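PDB 6T7J: carbon monoxide dehydrogenase from Thermococcus sp. AM4, which catalyses the reversible oxidation of carbon monoxide to carbon dioxide in the nickel enzyme, though this as-isolated form lacks nickel at its active-site cluster C. Local coordinates for residues E160-L172 with A186-C198. Sequence-based numbering, arbitrary orientation.
Sequences EFGKPGDEPLRML and AGVLPRAIDREVC
The guanidinium of R191 has D166 OD2 at its edge, a long salt bridge of 3.9 Å to NH2, and the carboxylate of E196 closer, also near its plane. On one face it carries CZ of R195, 3.3 Å above that plane and displaced from the centre of the group. The R195 guanidinium has R191 NH2 over one face and G165 O and a water at its edge. This is a salt-bridge network where the 163-169 loop meets the N-terminus of helix 193-203. R195, extended from CG to NE, donates from NH2 to D166 OD1 at 3.0 Å, meeting this oxygen from above the carboxylate plane. R191 grips E196 side-on through NE and NH1, and NH1 also pairs with E199. A leucine in place of R191 would probably leave E199 and E196 without the guanidinium, E196 keeping only the backbone N-H of this residue, and take one positive partner from D166. A192 is the N-cap of helix 193-203. I193 N bonds to E160 O and D194 N to F161 O. D194 OD2 is salt-bridged to R105 NH2. L172 CD1 comes up to P190 CD at 3.8 Å, and L169 CD1 rests 3.6 Å from P190 CB. The backbone joins here too: L169 N donates to P190 O at 2.8 Å, 19° from the carbonyl plane.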
ATOM      1  N   GLU A 160      -2.481 -11.257 -14.735  1.00 57.60           N
ATOM      2  CA  GLU A 160      -3.395 -10.258 -14.165  1.00 50.48           C
ATOM      3  C   GLU A 160      -2.739  -9.406 -13.068  1.00 50.31           C
ATOM      4  O   GLU A 160      -3.120  -8.242 -12.876  1.00 43.90           O
ATOM      5  CB  GLU A 160      -4.638 -10.924 -13.599  1.00 51.38           C
ATOM      6  CG  GLU A 160      -5.556 -11.519 -14.640  1.00 50.10           C
ATOM      7  CD  GLU A 160      -6.272 -10.467 -15.468  1.00 54.38           C
ATOM      8  OE1 GLU A 160      -5.649  -9.919 -16.403  1.00 46.90           O
ATOM      9  OE2 GLU A 160      -7.460 -10.194 -15.190  1.00 55.00           O
ATOM     10  N   PHE A 161      -1.774  -9.957 -12.327  1.00 48.79           N
ATOM     11  CA  PHE A 161      -1.198  -9.201 -11.219  1.00 48.24           C
ATOM     12  C   PHE A 161      -0.259  -8.101 -11.695  1.00 53.98           C
ATOM     13  O   PHE A 161      -0.186  -7.043 -11.060  1.00 48.97           O
ATOM     14  CB  PHE A 161      -0.469 -10.135 -10.259  1.00 50.18           C
ATOM     15  CG  PHE A 161      -1.356 -11.171  -9.653  1.00 53.20           C
ATOM     16  CD1 PHE A 161      -2.187 -10.852  -8.592  1.00 55.95           C
ATOM     17  CD2 PHE A 161      -1.377 -12.460 -10.157  1.00 50.05           C
ATOM     18  CE1 PHE A 161      -3.016 -11.803  -8.035  1.00 49.85           C
ATOM     19  CE2 PHE A 161      -2.201 -13.415  -9.606  1.00 55.18           C
ATOM     20  CZ  PHE A 161      -3.020 -13.086  -8.540  1.00 52.72           C
ATOM     21  N   GLY A 162       0.458  -8.308 -12.798  1.00 52.87           N
ATOM     22  CA  GLY A 162       1.473  -7.330 -13.140  1.00 55.33           C
ATOM     23  C   GLY A 162       1.750  -7.033 -14.600  1.00 59.38           C
ATOM     24  O   GLY A 162       2.856  -6.588 -14.924  1.00 54.75           O
ATOM     25  N   LYS A 163       0.776  -7.242 -15.484  1.00 59.81           N
ATOM     26  CA  LYS A 163       0.996  -6.981 -16.901  1.00 56.08           C
ATOM     27  C   LYS A 163       1.363  -5.513 -17.115  1.00 57.68           C
ATOM     28  O   LYS A 163       0.835  -4.634 -16.422  1.00 62.75           O
ATOM     29  CB  LYS A 163      -0.247  -7.344 -17.718  1.00 49.95           C
ATOM     30  CG  LYS A 163      -1.542  -6.763 -17.183  1.00 50.18           C
ATOM     31  CD  LYS A 163      -2.742  -7.568 -17.660  1.00 57.94           C
ATOM     32  CE  LYS A 163      -3.104  -7.227 -19.094  1.00 47.92           C
ATOM     33  NZ  LYS A 163      -3.468  -5.792 -19.247  1.00 48.74           N
ATOM     34  N   PRO A 164       2.253  -5.210 -18.065  1.00 61.18           N
ATOM     35  CA  PRO A 164       2.833  -3.864 -18.146  1.00 62.31           C
ATOM     36  C   PRO A 164       2.046  -2.854 -18.965  1.00 61.19           C
ATOM     37  O   PRO A 164       2.356  -1.657 -18.888  1.00 68.03           O
ATOM     38  CB  PRO A 164       4.190  -4.137 -18.805  1.00 63.63           C
ATOM     39  CG  PRO A 164       3.914  -5.291 -19.725  1.00 65.77           C
ATOM     40  CD  PRO A 164       2.764  -6.086 -19.133  1.00 67.45           C
ATOM     41  N   GLY A 165       1.060  -3.285 -19.742  1.00 55.89           N
ATOM     42  CA  GLY A 165       0.336  -2.361 -20.586  1.00 63.70           C
ATOM     43  C   GLY A 165      -0.793  -1.660 -19.860  1.00 63.05           C
ATOM     44  O   GLY A 165      -1.180  -2.013 -18.747  1.00 68.30           O
ATOM     45  N   ASP A 166      -1.323  -0.630 -20.513  1.00 64.43           N
ATOM     46  CA  ASP A 166      -2.524   0.042 -20.044  1.00 61.68           C
ATOM     47  C   ASP A 166      -3.793  -0.624 -20.558  1.00 61.90           C
ATOM     48  O   ASP A 166      -4.877  -0.041 -20.449  1.00 61.99           O
ATOM     49  CB  ASP A 166      -2.497   1.520 -20.442  1.00 63.35           C
ATOM     50  CG  ASP A 166      -1.916   2.403 -19.350  1.00 71.64           C
ATOM     51  OD1 ASP A 166      -0.886   2.014 -18.756  1.00 71.20           O
ATOM     52  OD2 ASP A 166      -2.490   3.480 -19.082  1.00 74.26           O
ATOM     53  N   GLU A 167      -3.676  -1.823 -21.121  1.00 61.30           N
ATOM     54  CA  GLU A 167      -4.844  -2.595 -21.501  1.00 59.31           C
ATOM     55  C   GLU A 167      -5.590  -3.052 -20.249  1.00 56.60           C
ATOM     56  O   GLU A 167      -4.980  -3.264 -19.198  1.00 59.75           O
ATOM     57  CB  GLU A 167      -4.434  -3.807 -22.336  1.00 58.00           C
ATOM     58  CG  GLU A 167      -4.184  -3.496 -23.806  1.00 64.02           C
ATOM     59  CD  GLU A 167      -2.734  -3.156 -24.097  1.00 66.73           C
ATOM     60  OE1 GLU A 167      -2.183  -3.685 -25.087  1.00 65.80           O
ATOM     61  OE2 GLU A 167      -2.145  -2.357 -23.339  1.00 71.13           O
ATOM     62  N   PRO A 168      -6.909  -3.204 -20.332  1.00 59.57           N
ATOM     63  CA  PRO A 168      -7.680  -3.610 -19.152  1.00 49.78           C
ATOM     64  C   PRO A 168      -7.385  -5.046 -18.750  1.00 47.64           C
ATOM     65  O   PRO A 168      -6.889  -5.857 -19.535  1.00 54.18           O
ATOM     66  CB  PRO A 168      -9.138  -3.452 -19.601  1.00 48.10           C
ATOM     67  CG  PRO A 168      -9.083  -2.597 -20.832  1.00 48.12           C
ATOM     68  CD  PRO A 168      -7.779  -2.915 -21.483  1.00 56.20           C
ATOM     69  N   LEU A 169      -7.704  -5.348 -17.492  1.00 49.57           N
ATOM     70  CA  LEU A 169      -7.523  -6.695 -16.965  1.00 48.26           C
ATOM     71  C   LEU A 169      -8.293  -7.706 -17.805  1.00 52.26           C
ATOM     72  O   LEU A 169      -9.424  -7.453 -18.231  1.00 51.72           O
ATOM     73  CB  LEU A 169      -7.992  -6.757 -15.512  1.00 49.34           C
ATOM     74  CG  LEU A 169      -7.029  -6.225 -14.452  1.00 51.21           C
ATOM     75  CD1 LEU A 169      -7.746  -6.058 -13.130  1.00 45.52           C
ATOM     76  CD2 LEU A 169      -5.841  -7.164 -14.299  1.00 47.66           C
ATOM     77  N   ARG A 170      -7.670  -8.863 -18.042  1.00 48.77           N
ATOM     78  CA  ARG A 170      -8.298  -9.885 -18.874  1.00 48.65           C
ATOM     79  C   ARG A 170      -9.600 -10.383 -18.258  1.00 47.97           C
ATOM     80  O   ARG A 170     -10.596 -10.571 -18.967  1.00 50.50           O
ATOM     81  CB  ARG A 170      -7.333 -11.048 -19.096  1.00 44.82           C
ATOM     82  CG  ARG A 170      -6.015 -10.642 -19.732  1.00 56.85           C
ATOM     83  CD  ARG A 170      -6.175 -10.375 -21.219  1.00 57.96           C
ATOM     84  NE  ARG A 170      -6.707 -11.537 -21.923  1.00 62.10           N
ATOM     85  CZ  ARG A 170      -5.957 -12.452 -22.527  1.00 56.52           C
ATOM     86  NH1 ARG A 170      -6.529 -13.476 -23.143  1.00 55.30           N
ATOM     87  NH2 ARG A 170      -4.636 -12.343 -22.517  1.00 55.02           N
ATOM     88  N   MET A 171      -9.619 -10.585 -16.937  1.00 46.79           N
ATOM     89  CA  MET A 171     -10.801 -11.133 -16.279  1.00 48.75           C
ATOM     90  C   MET A 171     -12.032 -10.249 -16.453  1.00 52.84           C
ATOM     91  O   MET A 171     -13.156 -10.722 -16.243  1.00 51.54           O
ATOM     92  CB  MET A 171     -10.521 -11.354 -14.792  1.00 46.03           C
ATOM     93  CG  MET A 171      -9.553 -12.490 -14.505  1.00 52.05           C
ATOM     94  SD  MET A 171     -10.230 -14.111 -14.909  1.00 48.36           S
ATOM     95  CE  MET A 171     -11.191 -14.447 -13.439  1.00 46.39           C
ATOM     96  N   LEU A 172     -11.849  -8.985 -16.849  1.00 48.09           N
ATOM     97  CA  LEU A 172     -12.983  -8.119 -17.152  1.00 54.28           C
ATOM     98  C   LEU A 172     -13.861  -8.675 -18.266  1.00 53.95           C
ATOM     99  O   LEU A 172     -14.983  -8.189 -18.446  1.00 55.10           O
ATOM    100  CB  LEU A 172     -12.496  -6.718 -17.528  1.00 47.55           C
ATOM    101  CG  LEU A 172     -11.890  -5.883 -16.399  1.00 52.41           C
ATOM    102  CD1 LEU A 172     -11.685  -4.447 -16.846  1.00 49.46           C
ATOM    103  CD2 LEU A 172     -12.762  -5.941 -15.157  1.00 43.51           C
ATOM    104  N   ALA A 186     -15.771   6.562 -17.405  1.00 53.88           N
ATOM    105  CA  ALA A 186     -15.229   7.086 -16.156  1.00 51.24           C
ATOM    106  C   ALA A 186     -13.708   7.008 -16.105  1.00 54.49           C
ATOM    107  O   ALA A 186     -13.089   7.727 -15.312  1.00 51.05           O
ATOM    108  CB  ALA A 186     -15.828   6.336 -14.967  1.00 50.63           C
ATOM    109  N   GLY A 187     -13.096   6.156 -16.924  1.00 50.75           N
ATOM    110  CA  GLY A 187     -11.654   6.004 -16.905  1.00 48.44           C
ATOM    111  C   GLY A 187     -11.123   5.241 -15.713  1.00 50.70           C
ATOM    112  O   GLY A 187     -10.023   5.539 -15.236  1.00 51.48           O
ATOM    113  N   VAL A 188     -11.871   4.255 -15.222  1.00 46.42           N
ATOM    114  CA  VAL A 188     -11.500   3.505 -14.030  1.00 44.97           C
ATOM    115  C   VAL A 188     -11.230   2.035 -14.348  1.00 48.42           C
ATOM    116  O   VAL A 188     -11.218   1.197 -13.450  1.00 46.24           O
ATOM    117  CB  VAL A 188     -12.575   3.645 -12.934  1.00 45.97           C
ATOM    118  CG1 VAL A 188     -12.777   5.107 -12.564  1.00 45.05           C
ATOM    119  CG2 VAL A 188     -13.885   3.018 -13.393  1.00 45.87           C
ATOM    120  N   LEU A 189     -11.017   1.708 -15.617  1.00 44.10           N
ATOM    121  CA  LEU A 189     -10.737   0.331 -15.999  1.00 43.41           C
ATOM    122  C   LEU A 189      -9.411  -0.111 -15.390  1.00 45.35           C
ATOM    123  O   LEU A 189      -8.378   0.530 -15.642  1.00 42.82           O
ATOM    124  CB  LEU A 189     -10.697   0.186 -17.518  1.00 42.64           C
ATOM    125  CG  LEU A 189     -12.051   0.136 -18.231  1.00 48.77           C
ATOM    126  CD1 LEU A 189     -11.873   0.199 -19.738  1.00 43.55           C
ATOM    127  CD2 LEU A 189     -12.826  -1.109 -17.833  1.00 48.37           C
ATOM    128  N   PRO A 190      -9.387  -1.171 -14.587  1.00 43.23           N
ATOM    129  CA  PRO A 190      -8.127  -1.615 -13.988  1.00 40.82           C
ATOM    130  C   PRO A 190      -7.239  -2.319 -15.001  1.00 43.15           C
ATOM    131  O   PRO A 190      -7.713  -3.017 -15.901  1.00 47.97           O
ATOM    132  CB  PRO A 190      -8.580  -2.574 -12.883  1.00 41.77           C
ATOM    133  CG  PRO A 190      -9.884  -3.106 -13.370  1.00 45.12           C
ATOM    134  CD  PRO A 190     -10.532  -1.997 -14.162  1.00 45.87           C
ATOM    135  N   ARG A 191      -5.930  -2.135 -14.836  1.00 45.97           N
ATOM    136  CA  ARG A 191      -4.935  -2.639 -15.775  1.00 43.10           C
ATOM    137  C   ARG A 191      -4.150  -3.825 -15.234  1.00 45.21           C
ATOM    138  O   ARG A 191      -4.064  -4.864 -15.894  1.00 51.52           O
ATOM    139  CB  ARG A 191      -3.979  -1.503 -16.164  1.00 46.33           C
ATOM    140  CG  ARG A 191      -4.692  -0.259 -16.678  1.00 45.75           C
ATOM    141  CD  ARG A 191      -3.899   1.004 -16.389  1.00 47.17           C
ATOM    142  NE  ARG A 191      -3.814   1.279 -14.959  1.00 45.32           N
ATOM    143  CZ  ARG A 191      -3.252   2.364 -14.438  1.00 46.06           C
ATOM    144  NH1 ARG A 191      -3.218   2.527 -13.122  1.00 47.51           N
ATOM    145  NH2 ARG A 191      -2.719   3.285 -15.229  1.00 48.70           N
ATOM    146  N   ALA A 192      -3.561  -3.692 -14.048  1.00 46.43           N
ATOM    147  CA  ALA A 192      -2.891  -4.799 -13.376  1.00 45.07           C
ATOM    148  C   ALA A 192      -3.034  -4.584 -11.877  1.00 42.76           C
ATOM    149  O   ALA A 192      -2.822  -3.470 -11.389  1.00 46.40           O
ATOM    150  CB  ALA A 192      -1.416  -4.892 -13.777  1.00 47.64           C
ATOM    151  N   ILE A 193      -3.377  -5.652 -11.154  1.00 48.22           N
ATOM    152  CA  ILE A 193      -3.864  -5.510  -9.780  1.00 45.69           C
ATOM    153  C   ILE A 193      -2.797  -4.895  -8.882  1.00 44.96           C
ATOM    154  O   ILE A 193      -3.020  -3.862  -8.230  1.00 44.73           O
ATOM    155  CB  ILE A 193      -4.328  -6.872  -9.234  1.00 46.50           C
ATOM    156  CG1 ILE A 193      -5.183  -7.611 -10.263  1.00 45.49           C
ATOM    157  CG2 ILE A 193      -5.109  -6.663  -7.973  1.00 44.34           C
ATOM    158  CD1 ILE A 193      -5.571  -9.020  -9.833  1.00 46.95           C
ATOM    159  N   ASP A 194      -1.629  -5.543  -8.812  1.00 45.94           N
ATOM    160  CA  ASP A 194      -0.544  -5.035  -7.981  1.00 44.92           C
ATOM    161  C   ASP A 194      -0.172  -3.611  -8.367  1.00 44.30           C
ATOM    162  O   ASP A 194       0.173  -2.803  -7.496  1.00 45.43           O
ATOM    163  CB  ASP A 194       0.673  -5.955  -8.084  1.00 44.26           C
ATOM    164  CG  ASP A 194       0.406  -7.344  -7.525  1.00 51.55           C
ATOM    165  OD1 ASP A 194      -0.665  -7.549  -6.917  1.00 47.43           O
ATOM    166  OD2 ASP A 194       1.271  -8.231  -7.695  1.00 59.54           O
ATOM    167  N   ARG A 195      -0.266  -3.277  -9.657  1.00 42.29           N
ATOM    168  CA  ARG A 195      -0.023  -1.901 -10.073  1.00 44.51           C
ATOM    169  C   ARG A 195      -1.063  -0.954  -9.487  1.00 48.19           C
ATOM    170  O   ARG A 195      -0.731   0.165  -9.091  1.00 48.27           O
ATOM    171  CB  ARG A 195      -0.009  -1.788 -11.596  1.00 41.90           C
ATOM    172  CG  ARG A 195       0.193  -0.355 -12.069  1.00 38.14           C
ATOM    173  CD  ARG A 195      -0.179  -0.156 -13.521  1.00 43.65           C
ATOM    174  NE  ARG A 195       0.109   1.209 -13.954  1.00 50.27           N
ATOM    175  CZ  ARG A 195       0.147   1.599 -15.223  1.00 51.20           C
ATOM    176  NH1 ARG A 195       0.419   2.862 -15.522  1.00 55.05           N
ATOM    177  NH2 ARG A 195      -0.088   0.725 -16.194  1.00 55.10           N
ATOM    178  N   GLU A 196      -2.327  -1.379  -9.424  1.00 42.13           N
ATOM    179  CA  GLU A 196      -3.353  -0.515  -8.842  1.00 48.81           C
ATOM    180  C   GLU A 196      -3.090  -0.271  -7.360  1.00 46.76           C
ATOM    181  O   GLU A 196      -3.185   0.869  -6.880  1.00 45.04           O
ATOM    182  CB  GLU A 196      -4.744  -1.122  -9.050  1.00 47.31           C
ATOM    183  CG  GLU A 196      -5.079  -1.491 -10.493  1.00 44.29           C
ATOM    184  CD  GLU A 196      -4.956  -0.324 -11.457  1.00 42.32           C
ATOM    185  OE1 GLU A 196      -5.110   0.836 -11.023  1.00 45.19           O
ATOM    186  OE2 GLU A 196      -4.710  -0.567 -12.658  1.00 41.00           O
ATOM    187  N   VAL A 197      -2.745  -1.331  -6.621  1.00 43.64           N
ATOM    188  CA  VAL A 197      -2.422  -1.172  -5.201  1.00 40.99           C
ATOM    189  C   VAL A 197      -1.240  -0.221  -5.027  1.00 47.32           C
ATOM    190  O   VAL A 197      -1.275   0.716  -4.210  1.00 46.95           O
ATOM    191  CB  VAL A 197      -2.141  -2.543  -4.556  1.00 43.86           C
ATOM    192  CG1 VAL A 197      -1.384  -2.373  -3.242  1.00 44.11           C
ATOM    193  CG2 VAL A 197      -3.439  -3.305  -4.332  1.00 40.22           C
ATOM    194  N   CYS A 198      -0.178  -0.441  -5.806  1.00 44.31           N
ATOM    195  CA  CYS A 198       1.019   0.380  -5.674  1.00 39.23           C
ATOM    196  C   CYS A 198       0.745   1.828  -6.068  1.00 48.05           C
ATOM    197  O   CYS A 198       1.295   2.757  -5.464  1.00 41.68           O
ATOM    198  CB  CYS A 198       2.146  -0.223  -6.513  1.00 43.65           C
ATOM    199  SG  CYS A 198       3.495   0.889  -6.916  1.00 51.14           S
TER
HETATM  200  O   HOH W   1      -0.275  -2.367 -15.897  1.00 52.24           O